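Local atomic coordinates of SLH domain-containing protein (Pseudoflavonifractor capillosus, PDB entry 4OJU), a protein that is of unknown function but carries BspA-type leucine-rich repeats and probably binds other proteins, this chain being a leucine-rich repeat part of a longer SLH domain protein. Residues 14-19 against 40-45; 56-61 against 78-83; 101-106 against 121-126. All coordinates share one frame; numbering follows the deposited sequence.

All three contacts reach one sheet of the leucine-rich repeat fold and follow each other along the chain. Contact 1 is the most buried and the least polar across its interface: side chains of strand 14-19 pack on 40-45. Contacts 2 and 3 are only partly buried. Each joins neighbouring parallel strands by backbone hydrogen bonds, and charged side chains take part, with Arg82 and Lys61 central to contact 2. Contacts 1 and 2 meet where Ile41 packs on Ile58. Contacts 2 and 3 adjoin through strands 79-80 and 102-103 and through a salt bridge from Arg82 to Glu105. Contacts 1 and 3 lie on opposite sides of the chain's centre, about 20 Å apart between centres.

Contact 1 (14-19 against 40-45); sequences YTFEIW and DIPASV. With EDO (1,2-ethanediol), chain E; EDO (1,2-ethanediol), chain G.
Strand 14-19 belongs to the antiparallel strands at the N-terminal end of a BspA-type leucine-rich repeat fold. Its alternate side chains, Tyr14, Phe16 and Ile18, point toward segment 40-45 and pack on it. All three have their CG or CG1 anti to the carbonyl carbon, so they leave the strand alike. The Tyr14 ring receives Pro42 over one face. Pro42 CD lies 4.0 Å from the Tyr14 ring centroid, a CH-pi contact displaced toward the rim. Tyr14 also crosses Ile41 at about a right angle, with CE1 4.0 Å from Ile41 CG1. At its tip, Tyr14 OH is 2.6 Å from a water. The same water accepts a bond from Asp40 N at 3.0 Å, so it bridges the phenol to the backbone. An alanine in place of Tyr14 would probably lose the cover over Pro42 and Ile41 and leave this water without its phenol partner.

Phe16 stands between Pro42 and Val45. Its tip atom CZ is 3.6 Å from Pro42 CG, and Val45 CB lies over one face of the ring, offset toward the rim, a CH-pi contact. Val45 and Phe16 slide past each other in opposite directions. Val45 CG1 sits in the crowded position between backbone N and carbonyl carbon (chi1 57°), while CG2 is anti to N. Both methyls touch Phe16; CG2 is the closer, 3.6 Å from Phe16 CD2. Val55 and Val9, on neighbouring strands, touch Phe16 and Val45. Val45 CG1 also meets Ile18 tip to tip, 4.1 Å from Ile18 CG1.

Contact 2 (56-61 against 78-83); sequences TVIGEK and ISIGRL
Arg82 NH1 is gripped by two carboxylates, one from each of two subunits. Within the chain it donates to Glu60 OE2 at 2.7 Å in a bent bond (N-H...O 145°), and Glu65 of the second subunit forms the other salt bridge. The pair sits just beyond the C-terminal ends of two parallel strands, 52-58 and 79-80, of a leucine-rich repeat fold, where segments 56-61 and 78-83 run 2° apart.

Glu60 and Arg82 extend the same way, each with CG anti to its backbone N. The carboxylate and guanidinium planes are 88° apart. OE2 nevertheless lies near the guanidinium plane, and NH1 meets it nearly along the C-O axis. Arg82 NE is taken by Glu105, a residue of a magnesium site seen in this protein, though no magnesium is bound to this chain. Leu83 CD1 covers part of one guanidinium face, and Tyr87 of the second subunit adds a cation-pi contact. Lys61 NZ lies 4.7 Å from Arg82 NH1, a like-charge approach that acidic neighbours would probably ease. Lys61 NZ forms its salt bridge with Glu64 of the second subunit. The Lys61 chain runs beside Leu83, with CE 3.7 Å from Leu83 CD1.

Backbone bonds join the strands from Thr56 to Gly81, and one more follows in the loop. Thr56 O takes Ile78 N at 2.8 Å and, weakly, Ser79 N. Ile58 N donates to Ser79 O in the carbonyl plane. Lys61 N donates to Arg82 O at 3.0 Å. On one face of the sheet, Ile58 and Ile80 bring their CG1 atoms together. Gly81 leaves no room for a side chain, because a CB there would run into Ile58 O. That oxygen instead receives Gly81 N at 2.7 Å, nearly along the C=O axis.

Contact 3 (101-106 against 121-126); sequences IYINEL and ASVEKM
Glu124 lies side by side with Ile101 where a further parallel strand joins the sheet of this leucine-rich repeat fold. Glu124 CB sits 4.0 Å from Ile101 CG2 and 3.9 Å from Ile101 O; CG follows at 3.9 Å from the same methyl. CD is nearer still, 3.7 Å from Ile101 CG2. Both oxygens still touch Ile101 CG2; OE2 also touches CD1, and OE1 accepts a bond from a water at 2.6 Å. That water also bonds Tyr102 OH, so it links carboxylate and phenol. Ile101 CG2 also sits over the centre of the Tyr102 ring, 3.5 Å above its plane. Lys125 CB comes to the edge of that ring.

Beneath the side chains, Ile101 O takes Glu124 N at 2.8 Å on a lone pair and Lys125 N weakly. Ile103 N returns a bond to Lys125 O. On the buried face, Ile103 CD1 reaches selenomethionine Met126 CG. Lys125 and Met126 also pair with an antiparallel strand of the third subunit. The chemistry implies that backbone bonds are likely to set the register, while the Glu124 chain and carboxylate lie along Ile101 and the water at OE1 would probably take up part of the charge.

Contact 1 (14-19 against 40-45)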
loop_
_atom_site.group_PDB
_atom_site.type_symbol
_atom_site.label_atom_id
_atom_site.label_comp_id
_atom_site.label_asym_id
_atom_site.label_seq_id
_atom_site.Cartn_x
_atom_site.Cartn_y
_atom_site.Cartn_z
ATOM N N TYR A 14 -10.455 -26.895 14.893
ATOM C CA TYR A 14 -10.733 -26.859 13.457
ATOM C C TYR A 14 -12.086 -27.410 13.066
ATOM O O TYR A 14 -12.455 -28.518 13.483
ATOM C CB TYR A 14 -9.674 -27.681 12.706
ATOM C CG TYR A 14 -8.260 -27.252 12.978
ATOM C CD1 TYR A 14 -7.758 -26.064 12.456
ATOM C CD2 TYR A 14 -7.414 -28.032 13.764
ATOM C CE1 TYR A 14 -6.449 -25.660 12.705
ATOM C CE2 TYR A 14 -6.109 -27.631 14.031
ATOM C CZ TYR A 14 -5.629 -26.450 13.486
ATOM O OH TYR A 14 -4.355 -26.029 13.741
ATOM N N THR A 15 -12.793 -26.669 12.208
ATOM C CA THR A 15 -14.029 -27.155 11.587
ATOM C C THR A 15 -13.706 -27.473 10.140
ATOM O O THR A 15 -13.143 -26.630 9.461
ATOM C CB THR A 15 -15.193 -26.145 11.664
ATOM O OG1 THR A 15 -15.337 -25.669 12.993
ATOM C CG2 THR A 15 -16.507 -26.737 11.138
ATOM N N PHE A 16 -14.099 -28.657 9.664
ATOM C CA PHE A 16 -13.902 -29.032 8.275
ATOM C C PHE A 16 -15.192 -29.389 7.618
ATOM O O PHE A 16 -16.044 -30.049 8.241
ATOM C CB PHE A 16 -12.976 -30.254 8.142
ATOM C CG PHE A 16 -11.596 -30.080 8.683
ATOM C CD1 PHE A 16 -10.582 -29.539 7.894
ATOM C CD2 PHE A 16 -11.296 -30.456 9.985
ATOM C CE1 PHE A 16 -9.295 -29.360 8.412
ATOM C CE2 PHE A 16 -10.015 -30.303 10.487
ATOM C CZ PHE A 16 -9.019 -29.749 9.703
ATOM N N GLU A 17 -15.312 -29.027 6.331
ATOM C CA GLU A 17 -16.426 -29.490 5.524
ATOM C C GLU A 17 -15.848 -30.480 4.540
ATOM O O GLU A 17 -14.854 -30.168 3.864
ATOM C CB GLU A 17 -17.154 -28.349 4.823
ATOM C CG GLU A 17 -18.077 -27.608 5.767
ATOM C CD GLU A 17 -18.790 -26.418 5.169
ATOM O OE1 GLU A 17 -18.374 -25.953 4.084
ATOM O OE2 GLU A 17 -19.748 -25.926 5.804
ATOM N N ILE A 18 -16.385 -31.693 4.535
ATOM C CA ILE A 18 -15.972 -32.748 3.613
ATOM C C ILE A 18 -16.973 -32.713 2.474
ATOM O O ILE A 18 -18.171 -32.846 2.726
ATOM C CB ILE A 18 -15.896 -34.137 4.321
ATOM C CG1 ILE A 18 -14.799 -34.125 5.411
ATOM C CG2 ILE A 18 -15.673 -35.270 3.316
ATOM C CD1 ILE A 18 -14.969 -35.252 6.445
ATOM N N TRP A 19 -16.474 -32.555 1.238
ATOM C CA TRP A 19 -17.258 -32.446 0.011
ATOM C C TRP A 19 -17.451 -33.792 -0.646
ATOM O O TRP A 19 -16.633 -34.681 -0.447
ATOM C CB TRP A 19 -16.516 -31.508 -0.948
ATOM C CG TRP A 19 -16.286 -30.158 -0.358
ATOM C CD1 TRP A 19 -15.174 -29.720 0.298
ATOM C CD2 TRP A 19 -17.212 -29.076 -0.351
ATOM N NE1 TRP A 19 -15.367 -28.435 0.737
ATOM C CE2 TRP A 19 -16.614 -28.016 0.358
ATOM C CE3 TRP A 19 -18.495 -28.893 -0.885
ATOM C CZ2 TRP A 19 -17.247 -26.780 0.532
ATOM C CZ3 TRP A 19 -19.114 -27.652 -0.737
ATOM C CH2 TRP A 19 -18.495 -26.617 -0.026
ATOM N N ASP A 40 -1.076 -25.859 13.720
ATOM C CA ASP A 40 -0.465 -26.936 12.934
ATOM C C ASP A 40 -1.633 -27.627 12.255
ATOM O O ASP A 40 -2.262 -28.493 12.846
ATOM C CB ASP A 40 0.372 -27.866 13.842
ATOM C CG ASP A 40 1.270 -28.861 13.119
ATOM O OD1 ASP A 40 1.481 -28.699 11.887
ATOM O OD2 ASP A 40 1.775 -29.786 13.776
ATOM N N ILE A 41 -2.015 -27.146 11.075
ATOM C CA ILE A 41 -3.211 -27.617 10.372
ATOM C C ILE A 41 -3.049 -29.068 9.920
ATOM O O ILE A 41 -2.069 -29.372 9.239
ATOM C CB ILE A 41 -3.569 -26.684 9.170
ATOM C CG1 ILE A 41 -3.869 -25.240 9.633
ATOM C CG2 ILE A 41 -4.720 -27.270 8.343
ATOM C CD1 ILE A 41 -3.936 -24.170 8.469
ATOM N N PRO A 42 -4.006 -29.970 10.254
ATOM C CA PRO A 42 -3.863 -31.375 9.803
ATOM C C PRO A 42 -3.994 -31.492 8.285
ATOM O O PRO A 42 -4.741 -30.733 7.661
ATOM C CB PRO A 42 -4.982 -32.117 10.528
ATOM C CG PRO A 42 -5.908 -31.088 11.022
ATOM C CD PRO A 42 -5.226 -29.766 11.063
ATOM N N ALA A 43 -3.235 -32.427 7.700
ATOM C CA ALA A 43 -3.248 -32.697 6.258
ATOM C C ALA A 43 -4.482 -33.513 5.854
ATOM O O ALA A 43 -4.818 -33.584 4.675
ATOM C CB ALA A 43 -1.987 -33.455 5.868
ATOM N N SER A 44 -5.113 -34.176 6.821
ATOM C CA SER A 44 -6.298 -34.972 6.544
ATOM C C SER A 44 -7.285 -34.927 7.712
ATOM O O SER A 44 -6.924 -34.546 8.824
ATOM C CB SER A 44 -5.925 -36.418 6.212
ATOM O OG SER A 44 -5.452 -37.099 7.357
ATOM N N VAL A 45 -8.535 -35.291 7.440
ATOM C CA VAL A 45 -9.609 -35.321 8.436
ATOM C C VAL A 45 -10.392 -36.629 8.234
ATOM O O VAL A 45 -10.544 -37.089 7.100
ATOM C CB VAL A 45 -10.488 -34.035 8.389
ATOM C CG1 VAL A 45 -11.093 -33.810 7.016
ATOM C CG2 VAL A 45 -11.570 -34.044 9.457
HETATM C C1 EDO E . -0.025 -32.983 11.870
HETATM O O1 EDO E . 0.275 -31.806 11.131
HETATM C C2 EDO E . -0.941 -32.637 13.056
HETATM O O2 EDO E . -1.943 -31.744 12.616
HETATM C C1 EDO G . -6.330 -38.164 10.368
HETATM O O1 EDO G . -7.331 -37.718 9.469
HETATM C C2 EDO G . -6.670 -37.690 11.793
HETATM O O2 EDO G . -7.945 -38.203 12.149
HETATM O O HOH W 1 -3.049 -26.906 15.793
#

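Contact 2 (56-61 against 78-83)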
loop_
_atom_site.group_PDB
_atom_site.type_symbol
_atom_site.label_atom_id
_atom_site.label_comp_id
_atom_site.label_asym_id
_atom_site.label_seq_id
_atom_site.Cartn_x
_atom_site.Cartn_y
_atom_site.Cartn_z
ATOM N N THR A 56 -7.658 -29.893 1.384
ATOM C CA THR A 56 -7.107 -29.281 0.172
ATOM C C THR A 56 -7.310 -27.768 0.094
ATOM O O THR A 56 -6.707 -27.111 -0.767
ATOM C CB THR A 56 -7.729 -29.959 -1.060
ATOM O OG1 THR A 56 -9.125 -29.692 -1.065
ATOM C CG2 THR A 56 -7.470 -31.489 -1.099
ATOM N N VAL A 57 -8.170 -27.219 0.938
ATOM C CA VAL A 57 -8.471 -25.775 0.897
ATOM C C VAL A 57 -8.548 -25.202 2.304
ATOM O O VAL A 57 -9.146 -25.818 3.197
ATOM C CB VAL A 57 -9.825 -25.488 0.131
ATOM C CG1 VAL A 57 -10.194 -23.994 0.123
ATOM C CG2 VAL A 57 -9.805 -26.022 -1.292
ATOM N N ILE A 58 -7.989 -23.989 2.489
ATOM C CA ILE A 58 -8.199 -23.184 3.680
ATOM C C ILE A 58 -9.311 -22.235 3.267
ATOM O O ILE A 58 -9.113 -21.419 2.364
ATOM C CB ILE A 58 -6.937 -22.454 4.223
ATOM C CG1 ILE A 58 -5.722 -23.412 4.421
ATOM C CG2 ILE A 58 -7.285 -21.690 5.517
ATOM C CD1 ILE A 58 -5.997 -24.728 5.267
ATOM N N GLY A 59 -10.483 -22.403 3.850
ATOM C CA GLY A 59 -11.660 -21.633 3.462
ATOM C C GLY A 59 -11.568 -20.138 3.703
ATOM O O GLY A 59 -10.743 -19.651 4.496
ATOM N N GLU A 60 -12.437 -19.410 3.011
ATOM C CA GLU A 60 -12.573 -17.962 3.115
ATOM C C GLU A 60 -12.756 -17.561 4.595
ATOM O O GLU A 60 -13.576 -18.167 5.300
ATOM C CB GLU A 60 -13.782 -17.518 2.266
ATOM C CG GLU A 60 -14.092 -16.022 2.359
ATOM C CD GLU A 60 -15.184 -15.529 1.426
ATOM O OE1 GLU A 60 -15.927 -16.372 0.878
ATOM O OE2 GLU A 60 -15.308 -14.296 1.257
ATOM N N LYS A 61 -11.939 -16.596 5.078
ATOM C CA LYS A 61 -11.999 -16.080 6.453
ATOM C C LYS A 61 -11.869 -17.154 7.548
ATOM O O LYS A 61 -12.232 -16.857 8.684
ATOM C CB LYS A 61 -13.336 -15.315 6.682
ATOM C CG LYS A 61 -13.512 -14.059 5.842
ATOM C CD LYS A 61 -14.932 -13.507 5.978
ATOM C CE LYS A 61 -15.027 -12.115 5.394
ATOM N NZ LYS A 61 -16.362 -11.488 5.586
ATOM N N ILE A 78 -4.110 -27.043 -1.702
ATOM C CA ILE A 78 -3.966 -26.559 -3.082
ATOM C C ILE A 78 -4.273 -25.056 -3.145
ATOM O O ILE A 78 -3.681 -24.338 -3.946
ATOM C CB ILE A 78 -4.911 -27.370 -4.022
ATOM C CG1 ILE A 78 -4.635 -28.889 -3.963
ATOM C CG2 ILE A 78 -4.912 -26.851 -5.479
ATOM C CD1 ILE A 78 -3.207 -29.327 -4.153
ATOM N N SER A 79 -5.208 -24.586 -2.307
ATOM C CA SER A 79 -5.586 -23.176 -2.348
ATOM C C SER A 79 -5.887 -22.615 -0.969
ATOM O O SER A 79 -6.409 -23.300 -0.089
ATOM C CB SER A 79 -6.780 -22.977 -3.289
ATOM O OG SER A 79 -8.037 -23.235 -2.694
ATOM N N ILE A 80 -5.546 -21.338 -0.794
ATOM C CA ILE A 80 -5.828 -20.578 0.430
ATOM C C ILE A 80 -6.846 -19.547 0.011
ATOM O O ILE A 80 -6.585 -18.779 -0.918
ATOM C CB ILE A 80 -4.546 -19.981 1.057
ATOM C CG1 ILE A 80 -3.636 -21.128 1.575
ATOM C CG2 ILE A 80 -4.898 -18.999 2.197
ATOM C CD1 ILE A 80 -2.235 -20.690 1.930
ATOM N N GLY A 81 -8.004 -19.577 0.672
ATOM C CA GLY A 81 -9.150 -18.751 0.342
ATOM C C GLY A 81 -9.008 -17.282 0.675
ATOM O O GLY A 81 -8.068 -16.856 1.353
ATOM N N ARG A 82 -9.983 -16.521 0.216
ATOM C CA ARG A 82 -10.067 -15.080 0.404
ATOM C C ARG A 82 -10.070 -14.720 1.898
ATOM O O ARG A 82 -10.821 -15.317 2.661
ATOM C CB ARG A 82 -11.347 -14.573 -0.285
ATOM C CG ARG A 82 -11.632 -13.099 -0.051
ATOM C CD ARG A 82 -12.885 -12.656 -0.791
ATOM N NE ARG A 82 -13.149 -11.240 -0.506
ATOM C CZ ARG A 82 -13.973 -10.816 0.446
ATOM N NH1 ARG A 82 -14.653 -11.687 1.185
ATOM N NH2 ARG A 82 -14.139 -9.517 0.656
ATOM N N LEU A 83 -9.213 -13.777 2.326
ATOM C CA LEU A 83 -9.140 -13.338 3.731
ATOM C C LEU A 83 -8.943 -14.507 4.718
ATOM O O LEU A 83 -9.285 -14.352 5.872
ATOM C CB LEU A 83 -10.437 -12.557 4.098
ATOM C CG LEU A 83 -10.644 -11.233 3.395
ATOM C CD1 LEU A 83 -12.069 -10.728 3.558
ATOM C CD2 LEU A 83 -9.710 -10.175 3.955
#

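Contact 3 (101-106 against 121-126)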
loop_
_atom_site.group_PDB
_atom_site.type_symbol
_atom_site.label_atom_id
_atom_site.label_comp_id
_atom_site.label_asym_id
_atom_site.label_seq_id
_atom_site.Cartn_x
_atom_site.Cartn_y
_atom_site.Cartn_z
ATOM N N ILE A 101 -1.083 -24.067 -4.933
ATOM C CA ILE A 101 -1.134 -23.503 -6.286
ATOM C C ILE A 101 -1.632 -22.057 -6.266
ATOM O O ILE A 101 -1.119 -21.228 -7.020
ATOM C CB ILE A 101 -2.042 -24.376 -7.211
ATOM C CG1 ILE A 101 -1.637 -25.882 -7.217
ATOM C CG2 ILE A 101 -2.121 -23.813 -8.649
ATOM C CD1 ILE A 101 -0.211 -26.231 -7.789
ATOM N N TYR A 102 -2.671 -21.784 -5.459
ATOM C CA TYR A 102 -3.336 -20.491 -5.428
ATOM C C TYR A 102 -3.386 -19.848 -4.065
ATOM O O TYR A 102 -3.711 -20.496 -3.082
ATOM C CB TYR A 102 -4.794 -20.652 -5.893
ATOM C CG TYR A 102 -4.936 -21.250 -7.262
ATOM C CD1 TYR A 102 -4.569 -20.532 -8.396
ATOM C CD2 TYR A 102 -5.436 -22.540 -7.434
ATOM C CE1 TYR A 102 -4.682 -21.087 -9.668
ATOM C CE2 TYR A 102 -5.596 -23.089 -8.706
ATOM C CZ TYR A 102 -5.195 -22.368 -9.818
ATOM O OH TYR A 102 -5.304 -22.926 -11.073
ATOM N N ILE A 103 -3.134 -18.548 -4.023
ATOM C CA ILE A 103 -3.290 -17.720 -2.833
ATOM C C ILE A 103 -4.298 -16.665 -3.232
ATOM O O ILE A 103 -3.996 -15.818 -4.088
ATOM C CB ILE A 103 -1.984 -17.138 -2.250
ATOM C CG1 ILE A 103 -0.916 -18.262 -2.057
ATOM C CG2 ILE A 103 -2.324 -16.429 -0.902
ATOM C CD1 ILE A 103 0.509 -17.780 -1.515
ATOM N N ASN A 104 -5.522 -16.778 -2.696
ATOM C CA ASN A 104 -6.623 -15.895 -3.071
ATOM C C ASN A 104 -6.499 -14.537 -2.457
ATOM O O ASN A 104 -5.671 -14.295 -1.585
ATOM C CB ASN A 104 -7.976 -16.504 -2.738
ATOM C CG ASN A 104 -8.380 -17.513 -3.775
ATOM O OD1 ASN A 104 -8.933 -17.177 -4.813
ATOM N ND2 ASN A 104 -8.019 -18.743 -3.573
ATOM N N GLU A 105 -7.344 -13.632 -2.933
ATOM C CA GLU A 105 -7.305 -12.235 -2.580
ATOM C C GLU A 105 -7.289 -12.007 -1.065
ATOM O O GLU A 105 -8.069 -12.605 -0.313
ATOM C CB GLU A 105 -8.457 -11.493 -3.271
ATOM C CG GLU A 105 -9.566 -10.930 -2.407
ATOM C CD GLU A 105 -10.697 -10.277 -3.183
ATOM O OE1 GLU A 105 -10.496 -9.913 -4.364
ATOM O OE2 GLU A 105 -11.794 -10.138 -2.606
ATOM N N LEU A 106 -6.366 -11.146 -0.625
ATOM C CA LEU A 106 -6.269 -10.680 0.746
ATOM C C LEU A 106 -6.106 -11.818 1.780
ATOM O O LEU A 106 -6.440 -11.627 2.955
ATOM C CB LEU A 106 -7.529 -9.844 1.066
ATOM C CG LEU A 106 -7.846 -8.663 0.149
ATOM C CD1 LEU A 106 -9.239 -8.091 0.464
ATOM C CD2 LEU A 106 -6.807 -7.599 0.315
ATOM N N ALA A 121 7.546 -23.260 -4.736
ATOM C CA ALA A 121 7.753 -23.320 -6.191
ATOM C C ALA A 121 6.448 -23.707 -6.948
ATOM O O ALA A 121 6.270 -23.325 -8.105
ATOM C CB ALA A 121 8.867 -24.316 -6.525
ATOM N N SER A 122 5.532 -24.417 -6.280
ATOM C CA SER A 122 4.275 -24.875 -6.884
ATOM C C SER A 122 3.243 -23.726 -7.093
ATOM O O SER A 122 2.312 -23.872 -7.878
ATOM C CB SER A 122 3.668 -25.982 -6.023
ATOM O OG SER A 122 3.429 -25.489 -4.711
ATOM N N VAL A 123 3.384 -22.612 -6.391
ATOM C CA VAL A 123 2.407 -21.507 -6.485
ATOM C C VAL A 123 2.433 -20.952 -7.897
ATOM O O VAL A 123 3.509 -20.676 -8.424
ATOM C CB VAL A 123 2.614 -20.406 -5.408
ATOM C CG1 VAL A 123 1.688 -19.197 -5.633
ATOM C CG2 VAL A 123 2.391 -20.980 -4.009
ATOM N N GLU A 124 1.251 -20.844 -8.517
ATOM C CA GLU A 124 1.129 -20.357 -9.892
ATOM C C GLU A 124 0.541 -18.966 -9.961
ATOM O O GLU A 124 0.810 -18.236 -10.918
ATOM C CB GLU A 124 0.216 -21.316 -10.680
ATOM C CG GLU A 124 0.885 -22.654 -10.922
ATOM C CD GLU A 124 0.024 -23.686 -11.612
ATOM O OE1 GLU A 124 -0.952 -23.296 -12.293
ATOM O OE2 GLU A 124 0.312 -24.892 -11.450
ATOM N N LYS A 125 -0.291 -18.613 -8.982
ATOM C CA LYS A 125 -1.035 -17.366 -9.013
ATOM C C LYS A 125 -1.331 -16.860 -7.607
ATOM O O LYS A 125 -1.765 -17.615 -6.736
ATOM C CB LYS A 125 -2.371 -17.653 -9.759
ATOM C CG LYS A 125 -3.278 -16.483 -10.050
ATOM C CD LYS A 125 -4.545 -16.988 -10.753
ATOM C CE LYS A 125 -5.680 -16.000 -10.705
ATOM N NZ LYS A 125 -6.952 -16.613 -11.168
HETATM N N MSE A 126 -1.177 -15.538 -7.443
HETATM C CA MSE A 126 -1.481 -14.806 -6.208
HETATM C C MSE A 126 -2.318 -13.583 -6.522
HETATM O O MSE A 126 -1.883 -12.778 -7.344
HETATM C CB MSE A 126 -0.189 -14.350 -5.495
HETATM C CG MSE A 126 0.701 -15.503 -5.042
HETATM SE SE MSE A 126 2.184 -14.795 -3.983
HETATM C CE MSE A 126 2.910 -13.398 -5.132
HETATM O O HOH W 2 -3.084 -21.772 -12.285
#